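PDB 6IWF: ferric iron-binding protein HitA, which binds ferric iron, probably as the periplasmic solute-binding component of an iron-uptake system, and is implicated in gallium internalization. Local coordinates for residues E145-K154 / D219-S227; M248-A256 / Y264-A272. All coordinates share one frame; numbering follows the deposited sequence.

Contact 1: residues E145-K154 / D219-S227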
loop_
_atom_site.group_PDB
_atom_site.type_symbol
_atom_site.label_atom_id
_atom_site.label_comp_id
_atom_site.label_asym_id
_atom_site.label_seq_id
_atom_site.Cartn_x
_atom_site.Cartn_y
_atom_site.Cartn_z
ATOM N N GLU A 145 -8.782 -1.142 0.400
ATOM C CA GLU A 145 -8.426 -1.703 1.700
ATOM C C GLU A 145 -9.065 -0.908 2.835
ATOM O O GLU A 145 -9.482 -1.492 3.845
ATOM C CB GLU A 145 -6.908 -1.751 1.864
ATOM C CG GLU A 145 -6.345 -3.086 1.416
ATOM C CD GLU A 145 -4.867 -3.041 1.149
ATOM O OE1 GLU A 145 -4.088 -3.674 1.902
ATOM O OE2 GLU A 145 -4.482 -2.360 0.181
ATOM N N GLN A 146 -9.174 0.417 2.674
ATOM C CA GLN A 146 -9.866 1.230 3.674
ATOM C C GLN A 146 -11.305 0.763 3.844
ATOM O O GLN A 146 -11.808 0.654 4.965
ATOM C CB GLN A 146 -9.840 2.708 3.274
ATOM C CG GLN A 146 -10.561 3.625 4.293
ATOM C CD GLN A 146 -9.842 3.644 5.650
ATOM O OE1 GLN A 146 -8.981 4.497 5.890
ATOM N NE2 GLN A 146 -10.192 2.707 6.537
ATOM N N VAL A 147 -11.993 0.503 2.736
ATOM C CA VAL A 147 -13.377 0.049 2.836
ATOM C C VAL A 147 -13.448 -1.307 3.524
ATOM O O VAL A 147 -14.314 -1.544 4.379
ATOM C CB VAL A 147 -14.020 0.012 1.437
ATOM C CG1 VAL A 147 -15.450 -0.542 1.519
ATOM C CG2 VAL A 147 -14.018 1.401 0.844
ATOM N N ALA A 148 -12.540 -2.219 3.167
ATOM C CA ALA A 148 -12.534 -3.530 3.798
ATOM C C ALA A 148 -12.334 -3.406 5.301
ATOM O O ALA A 148 -12.938 -4.151 6.077
ATOM C CB ALA A 148 -11.441 -4.416 3.189
ATOM N N ALA A 149 -11.491 -2.462 5.723
ATOM C CA ALA A 149 -11.286 -2.235 7.152
ATOM C C ALA A 149 -12.558 -1.727 7.821
ATOM O O ALA A 149 -12.886 -2.155 8.933
ATOM C CB ALA A 149 -10.139 -1.247 7.365
ATOM N N VAL A 150 -13.296 -0.832 7.166
ATOM C CA VAL A 150 -14.535 -0.348 7.782
ATOM C C VAL A 150 -15.538 -1.493 7.913
ATOM O O VAL A 150 -16.207 -1.633 8.941
ATOM C CB VAL A 150 -15.112 0.854 7.001
ATOM C CG1 VAL A 150 -16.465 1.291 7.585
ATOM C CG2 VAL A 150 -14.147 2.037 7.025
ATOM N N ILE A 151 -15.655 -2.338 6.881
ATOM C CA ILE A 151 -16.564 -3.485 6.979
ATOM C C ILE A 151 -16.173 -4.372 8.148
ATOM O O ILE A 151 -17.025 -4.810 8.934
ATOM C CB ILE A 151 -16.570 -4.290 5.670
ATOM C CG1 ILE A 151 -17.203 -3.466 4.559
ATOM C CG2 ILE A 151 -17.348 -5.608 5.864
ATOM C CD1 ILE A 151 -17.042 -4.091 3.178
ATOM N N LYS A 152 -14.871 -4.635 8.288
ATOM C CA LYS A 152 -14.389 -5.557 9.311
ATOM C C LYS A 152 -14.574 -4.993 10.717
ATOM O O LYS A 152 -14.924 -5.734 11.650
ATOM C CB LYS A 152 -12.922 -5.876 9.038
ATOM C CG LYS A 152 -12.693 -7.224 8.398
ATOM C CD LYS A 152 -12.821 -8.314 9.447
ATOM C CE LYS A 152 -11.959 -9.512 9.101
ATOM N NZ LYS A 152 -11.712 -10.370 10.289
ATOM N N LEU A 153 -14.351 -3.687 10.888
ATOM C CA LEU A 153 -14.398 -3.066 12.203
ATOM C C LEU A 153 -15.795 -2.633 12.608
ATOM O O LEU A 153 -16.131 -2.692 13.799
ATOM C CB LEU A 153 -13.469 -1.847 12.242
ATOM C CG LEU A 153 -11.993 -2.195 12.010
ATOM C CD1 LEU A 153 -11.194 -0.927 11.713
ATOM C CD2 LEU A 153 -11.399 -2.959 13.203
ATOM N N LYS A 154 -16.619 -2.206 11.647
ATOM C CA LYS A 154 -17.907 -1.607 11.944
ATOM C C LYS A 154 -19.086 -2.401 11.406
ATOM O O LYS A 154 -20.223 -2.157 11.838
ATOM C CB LYS A 154 -17.962 -0.173 11.397
ATOM C CG LYS A 154 -16.830 0.698 11.865
ATOM C CD LYS A 154 -16.940 0.970 13.363
ATOM C CE LYS A 154 -15.888 1.981 13.807
ATOM N NZ LYS A 154 -15.860 2.132 15.302
ATOM N N ASP A 219 -8.790 4.063 15.129
ATOM C CA ASP A 219 -9.773 4.495 14.153
ATOM C C ASP A 219 -9.615 3.710 12.854
ATOM O O ASP A 219 -8.500 3.360 12.463
ATOM C CB ASP A 219 -9.609 5.982 13.856
ATOM C CG ASP A 219 -10.825 6.565 13.173
ATOM O OD1 ASP A 219 -11.852 6.712 13.881
ATOM O OD2 ASP A 219 -10.748 6.854 11.940
ATOM N N PRO A 220 -10.707 3.438 12.137
ATOM C CA PRO A 220 -10.532 2.773 10.834
ATOM C C PRO A 220 -9.641 3.571 9.898
ATOM O O PRO A 220 -8.926 2.981 9.082
ATOM C CB PRO A 220 -11.968 2.639 10.298
ATOM C CG PRO A 220 -12.833 2.649 11.537
ATOM C CD PRO A 220 -12.130 3.620 12.485
ATOM N N GLY A 221 -9.619 4.894 10.028
ATOM C CA GLY A 221 -8.784 5.696 9.165
ATOM C C GLY A 221 -7.321 5.730 9.548
ATOM O O GLY A 221 -6.559 6.447 8.897
ATOM N N ALA A 222 -6.934 5.000 10.604
ATOM C CA ALA A 222 -5.543 4.822 11.013
ATOM C C ALA A 222 -4.966 3.497 10.504
ATOM O O ALA A 222 -3.920 3.045 10.982
ATOM C CB ALA A 222 -5.434 4.918 12.543
ATOM N N LEU A 223 -5.624 2.897 9.513
ATOM C CA LEU A 223 -5.247 1.600 8.969
ATOM C C LEU A 223 -3.801 1.585 8.486
ATOM O O LEU A 223 -3.355 2.501 7.788
ATOM C CB LEU A 223 -6.181 1.264 7.810
ATOM C CG LEU A 223 -5.937 -0.060 7.103
ATOM C CD1 LEU A 223 -6.271 -1.222 8.030
ATOM C CD2 LEU A 223 -6.767 -0.127 5.778
ATOM N N VAL A 224 -3.080 0.528 8.852
ATOM C CA VAL A 224 -1.751 0.252 8.319
ATOM C C VAL A 224 -1.883 -0.922 7.355
ATOM O O VAL A 224 -2.537 -1.924 7.679
ATOM C CB VAL A 224 -0.756 -0.047 9.456
ATOM C CG1 VAL A 224 0.531 -0.694 8.923
ATOM C CG2 VAL A 224 -0.468 1.232 10.232
ATOM N N THR A 225 -1.272 -0.801 6.175
ATOM C CA THR A 225 -1.264 -1.863 5.174
ATOM C C THR A 225 0.166 -2.133 4.714
ATOM O O THR A 225 1.076 -1.333 4.931
ATOM C CB THR A 225 -2.133 -1.516 3.950
ATOM O OG1 THR A 225 -1.658 -0.316 3.335
ATOM C CG2 THR A 225 -3.594 -1.313 4.366
ATOM N N VAL A 226 0.375 -3.275 4.060
ATOM C CA VAL A 226 1.725 -3.680 3.671
ATOM C C VAL A 226 1.809 -3.854 2.159
ATOM O O VAL A 226 0.846 -4.294 1.515
ATOM C CB VAL A 226 2.172 -4.969 4.393
ATOM C CG1 VAL A 226 1.872 -4.894 5.900
ATOM C CG2 VAL A 226 1.513 -6.180 3.792
ATOM N N SER A 227 2.950 -3.478 1.592
ATOM C CA SER A 227 3.333 -3.910 0.261
ATOM C C SER A 227 4.078 -5.229 0.391
ATOM O O SER A 227 4.673 -5.521 1.425
ATOM C CB SER A 227 4.235 -2.894 -0.435
ATOM O OG SER A 227 5.526 -2.908 0.142
HETATM O O HOH W 1 -2.129 -5.019 3.998
#
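The ring of Pro220 packs against helix 141-154, overlapped by Val150, Leu153 and Lys154 of its last turns. Val150 brings CG2 to 4.0 Å from Pro220 CB, the two side chains crossing at about a right angle. Leu153 lays its CD1 branch 3.9 Å from CB of the same proline, and the aliphatic part of Lys154 reaches the ring through CE, 3.9 Å from Pro220 CG. The polar link is made by Gln146. With CG anti to the backbone N (chi1 180°) and a bend at chi2, its amide is carried over to the 3-10 turn, where NE2 donates to Pro220 O at 2.9 Å in a nearly straight bond (169° at the hydrogen). The oxygen lies almost in the amide plane of Gln146, yet the donor stands well above the carbonyl plane and not on a lone pair. Further along, Leu223 points at the helix and its CD2 touches both Ala149 CB, at 3.9 Å, and the backbone oxygen of Glu145. Glu145 and Thr225 approach from opposite directions, Glu145 OE1 resting 3.4 Å from Thr225 CG2; a water that donates to Glu145 OE1 and accepts from Val226 N bridges helix and strand. Asp219 OD2 closes an Asx turn onto Gly221 N and also accepts from Leu122 N, which fixes the start of the proline turn. Close to Glu145 OE2 lies Glu61 OE2, a pairing of like charges that could raise the proton affinity of one of them. Helices 156-169 and 296-305 pack against other sides of helix 141-154, while segment 219-227 leads into strand 224-231 and is backbone-bonded to strand 97-108 at Leu223, Thr225 and Ser227.

Contact 2: residues M248-A256 / Y264-A272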
loop_
_atom_site.group_PDB
_atom_site.type_symbol
_atom_site.label_atom_id
_atom_site.label_comp_id
_atom_site.label_asym_id
_atom_site.label_seq_id
_atom_site.Cartn_x
_atom_site.Cartn_y
_atom_site.Cartn_z
ATOM N N MET A 248 15.459 -7.995 -1.053
ATOM C CA MET A 248 14.541 -6.893 -0.779
ATOM C C MET A 248 14.426 -6.620 0.712
ATOM O O MET A 248 14.094 -5.498 1.108
ATOM C CB MET A 248 13.160 -7.197 -1.365
ATOM C CG MET A 248 13.168 -7.424 -2.865
ATOM S SD MET A 248 11.483 -7.782 -3.421
ATOM C CE MET A 248 10.802 -6.118 -3.379
ATOM N N LEU A 249 14.670 -7.633 1.544
ATOM C CA LEU A 249 14.578 -7.530 2.993
ATOM C C LEU A 249 15.948 -7.494 3.659
ATOM O O LEU A 249 16.027 -7.556 4.891
ATOM C CB LEU A 249 13.762 -8.686 3.557
ATOM C CG LEU A 249 12.278 -8.484 3.279
ATOM C CD1 LEU A 249 11.573 -9.822 3.340
ATOM C CD2 LEU A 249 11.692 -7.494 4.284
ATOM N N SER A 250 17.018 -7.423 2.878
ATOM C CA SER A 250 18.317 -7.116 3.464
ATOM C C SER A 250 18.376 -5.645 3.877
ATOM O O SER A 250 17.574 -4.816 3.441
ATOM C CB SER A 250 19.446 -7.426 2.479
ATOM O OG SER A 250 19.442 -6.531 1.380
ATOM N N GLU A 251 19.347 -5.321 4.733
ATOM C CA GLU A 251 19.546 -3.921 5.100
ATOM C C GLU A 251 19.763 -3.050 3.866
ATOM O O GLU A 251 19.194 -1.959 3.756
ATOM C CB GLU A 251 20.723 -3.789 6.071
ATOM C CG GLU A 251 20.505 -2.746 7.152
ATOM C CD GLU A 251 21.806 -2.181 7.694
ATOM O OE1 GLU A 251 21.955 -0.939 7.705
ATOM O OE2 GLU A 251 22.676 -2.980 8.114
ATOM N N GLU A 252 20.573 -3.522 2.916
ATOM C CA GLU A 252 20.839 -2.739 1.716
ATOM C C GLU A 252 19.593 -2.604 0.843
ATOM O O GLU A 252 19.329 -1.530 0.290
ATOM C CB GLU A 252 21.983 -3.380 0.932
ATOM C CG GLU A 252 22.302 -2.700 -0.377
ATOM C CD GLU A 252 23.365 -3.447 -1.175
ATOM O OE1 GLU A 252 23.933 -4.424 -0.641
ATOM O OE2 GLU A 252 23.622 -3.056 -2.330
ATOM N N GLY A 253 18.828 -3.685 0.690
ATOM C CA GLY A 253 17.632 -3.618 -0.139
ATOM C C GLY A 253 16.561 -2.727 0.467
ATOM O O GLY A 253 15.975 -1.886 -0.217
ATOM N N GLN A 254 16.303 -2.892 1.761
ATOM C CA GLN A 254 15.335 -2.022 2.426
ATOM C C GLN A 254 15.728 -0.556 2.282
ATOM O O GLN A 254 14.872 0.309 2.053
ATOM C CB GLN A 254 15.209 -2.406 3.894
ATOM C CG GLN A 254 14.618 -3.790 4.115
ATOM C CD GLN A 254 13.108 -3.758 4.182
ATOM O OE1 GLN A 254 12.536 -3.458 5.227
ATOM N NE2 GLN A 254 12.450 -4.079 3.070
ATOM N N LYS A 255 17.023 -0.250 2.394
ATOM C CA LYS A 255 17.433 1.143 2.264
ATOM C C LYS A 255 17.199 1.659 0.850
ATOM O O LYS A 255 16.728 2.786 0.670
ATOM C CB LYS A 255 18.896 1.302 2.680
ATOM C CG LYS A 255 19.110 1.099 4.167
ATOM C CD LYS A 255 20.356 1.804 4.684
ATOM C CE LYS A 255 20.199 2.158 6.157
ATOM N NZ LYS A 255 19.154 3.207 6.356
ATOM N N ALA A 256 17.481 0.835 -0.167
ATOM C CA ALA A 256 17.202 1.237 -1.542
ATOM C C ALA A 256 15.718 1.512 -1.742
ATOM O O ALA A 256 15.333 2.505 -2.373
ATOM C CB ALA A 256 17.675 0.151 -2.511
ATOM N N TYR A 264 7.434 2.323 6.087
ATOM C CA TYR A 264 8.054 1.676 7.244
ATOM C C TYR A 264 8.654 0.340 6.845
ATOM O O TYR A 264 7.963 -0.498 6.239
ATOM C CB TYR A 264 7.026 1.468 8.346
ATOM C CG TYR A 264 6.425 2.747 8.861
ATOM C CD1 TYR A 264 7.016 3.431 9.922
ATOM C CD2 TYR A 264 5.269 3.269 8.303
ATOM C CE1 TYR A 264 6.461 4.615 10.400
ATOM C CE2 TYR A 264 4.708 4.445 8.784
ATOM C CZ TYR A 264 5.316 5.113 9.828
ATOM O OH TYR A 264 4.761 6.285 10.299
ATOM N N PRO A 265 9.914 0.073 7.172
ATOM C CA PRO A 265 10.527 -1.192 6.750
ATOM C C PRO A 265 9.930 -2.388 7.480
ATOM O O PRO A 265 9.550 -2.309 8.654
ATOM C CB PRO A 265 12.008 -1.007 7.113
ATOM C CG PRO A 265 11.998 0.005 8.213
ATOM C CD PRO A 265 10.844 0.937 7.915
ATOM N N MET A 266 9.860 -3.521 6.771
ATOM C CA MET A 266 9.343 -4.738 7.379
ATOM C C MET A 266 10.440 -5.648 7.916
ATOM O O MET A 266 10.132 -6.549 8.697
ATOM C CB MET A 266 8.467 -5.515 6.390
ATOM C CG MET A 266 7.153 -4.784 6.029
ATOM S SD MET A 266 5.882 -4.867 7.308
ATOM C CE MET A 266 6.310 -3.535 8.432
ATOM N N ARG A 267 11.693 -5.400 7.542
ATOM C CA ARG A 267 12.828 -6.118 8.110
ATOM C C ARG A 267 12.900 -5.846 9.603
ATOM O O ARG A 267 12.955 -4.685 10.027
ATOM C CB ARG A 267 14.117 -5.672 7.422
ATOM C CG ARG A 267 15.376 -6.324 7.978
ATOM C CD ARG A 267 16.618 -5.702 7.367
ATOM N NE ARG A 267 17.834 -6.176 8.031
ATOM C CZ ARG A 267 18.381 -7.375 7.841
ATOM N NH1 ARG A 267 17.831 -8.239 6.998
ATOM N NH2 ARG A 267 19.489 -7.715 8.494
ATOM N N LYS A 268 12.861 -6.920 10.394
ATOM C CA LYS A 268 12.900 -6.790 11.845
ATOM C C LYS A 268 14.153 -6.046 12.278
ATOM O O LYS A 268 15.239 -6.262 11.733
ATOM C CB LYS A 268 12.864 -8.169 12.496
ATOM C CG LYS A 268 11.497 -8.815 12.474
ATOM C CD LYS A 268 11.416 -9.962 13.457
ATOM C CE LYS A 268 11.721 -11.281 12.788
ATOM N NZ LYS A 268 10.840 -12.369 13.303
ATOM N N GLY A 269 13.991 -5.152 13.255
ATOM C CA GLY A 269 15.098 -4.404 13.815
ATOM C C GLY A 269 15.510 -3.185 13.026
ATOM O O GLY A 269 16.456 -2.495 13.424
ATOM N N MET A 270 14.839 -2.899 11.920
ATOM C CA MET A 270 15.129 -1.733 11.109
ATOM C C MET A 270 14.164 -0.604 11.452
ATOM O O MET A 270 12.960 -0.826 11.629
ATOM C CB MET A 270 15.033 -2.089 9.628
ATOM C CG MET A 270 15.550 -1.019 8.722
ATOM S SD MET A 270 16.253 -1.774 7.269
ATOM C CE MET A 270 17.300 -0.444 6.696
ATOM N N GLN A 271 14.698 0.604 11.568
ATOM C CA GLN A 271 13.886 1.772 11.861
ATOM C C GLN A 271 13.588 2.520 10.572
ATOM O O GLN A 271 14.366 2.485 9.615
ATOM C CB GLN A 271 14.585 2.706 12.856
ATOM C CG GLN A 271 15.129 2.009 14.106
ATOM C CD GLN A 271 14.028 1.564 15.058
ATOM O OE1 GLN A 271 13.285 2.387 15.596
ATOM N NE2 GLN A 271 13.920 0.253 15.268
ATOM N N ALA A 272 12.444 3.190 10.552
ATOM C CA ALA A 272 12.103 4.033 9.427
ATOM C C ALA A 272 12.873 5.355 9.495
ATOM O O ALA A 272 13.568 5.659 10.473
ATOM C CB ALA A 272 10.598 4.295 9.394
#
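Gln254 and Arg267 cross at a slant, their amide and guanidinium planes turned 55° apart, and each side chain bonds to the backbone of the opposite segment. Bent at chi2 (-88°), Gln254 presents OE1 to the loop: Arg267 N donates to it at 3.1 Å, from above the carbonyl plane, and Met266 N adds a weak bond. Gln254 NE2 donates to Met248 O and Ile99 O, so both ends of the amide are held. In return Arg267, extended from CG to NE, runs past the start of the helix and gives NH1 to Leu249 O at 2.9 Å, in the carbonyl plane and on a lone pair; Glu251 N lies over one guanidinium face, offset toward its rim. Met270 reaches in obliquely, with SD 3.6 Å from Gln254 CB and CE packed tightly at 3.5 Å from Lys255 CG. Leu249 CD2 rests 4.3 Å from Met266 CB. Ser250 OG caps the helix by accepting from Gly253 N and is also bonded to Phe247 O. This is plain packing outside the iron site: side-chain-to-backbone bonds hold N-capped helix 251-258 to the type II turn (Arg267 to Met270) after strand 264-265, on the sheet of the periplasmic-binding-protein fold.

How the contacts relate
Contact 1 closes before contact 2 opens along the chain, and their centres lie about 24 Å apart. Strand 97-108 connects them: it pairs antiparallel with strand 224-231 of contact 1 and with strand 264-265 of contact 2, so both belong to one mixed sheet. They also touch, Val226 CG1 packing 4.3 Å from Met266 SD. Contact 1 lies nearer the iron ligands seen in a structure of this protein, though no iron is bound here: between side chains, Thr225 is about 7 Å from Tyr196 and Glu145 about 7 Å from Glu60, while Pro265 of contact 2 is about 11 Å from Tyr196. Together they attach separate helices to the shared sheet of this periplasmic-binding-protein fold.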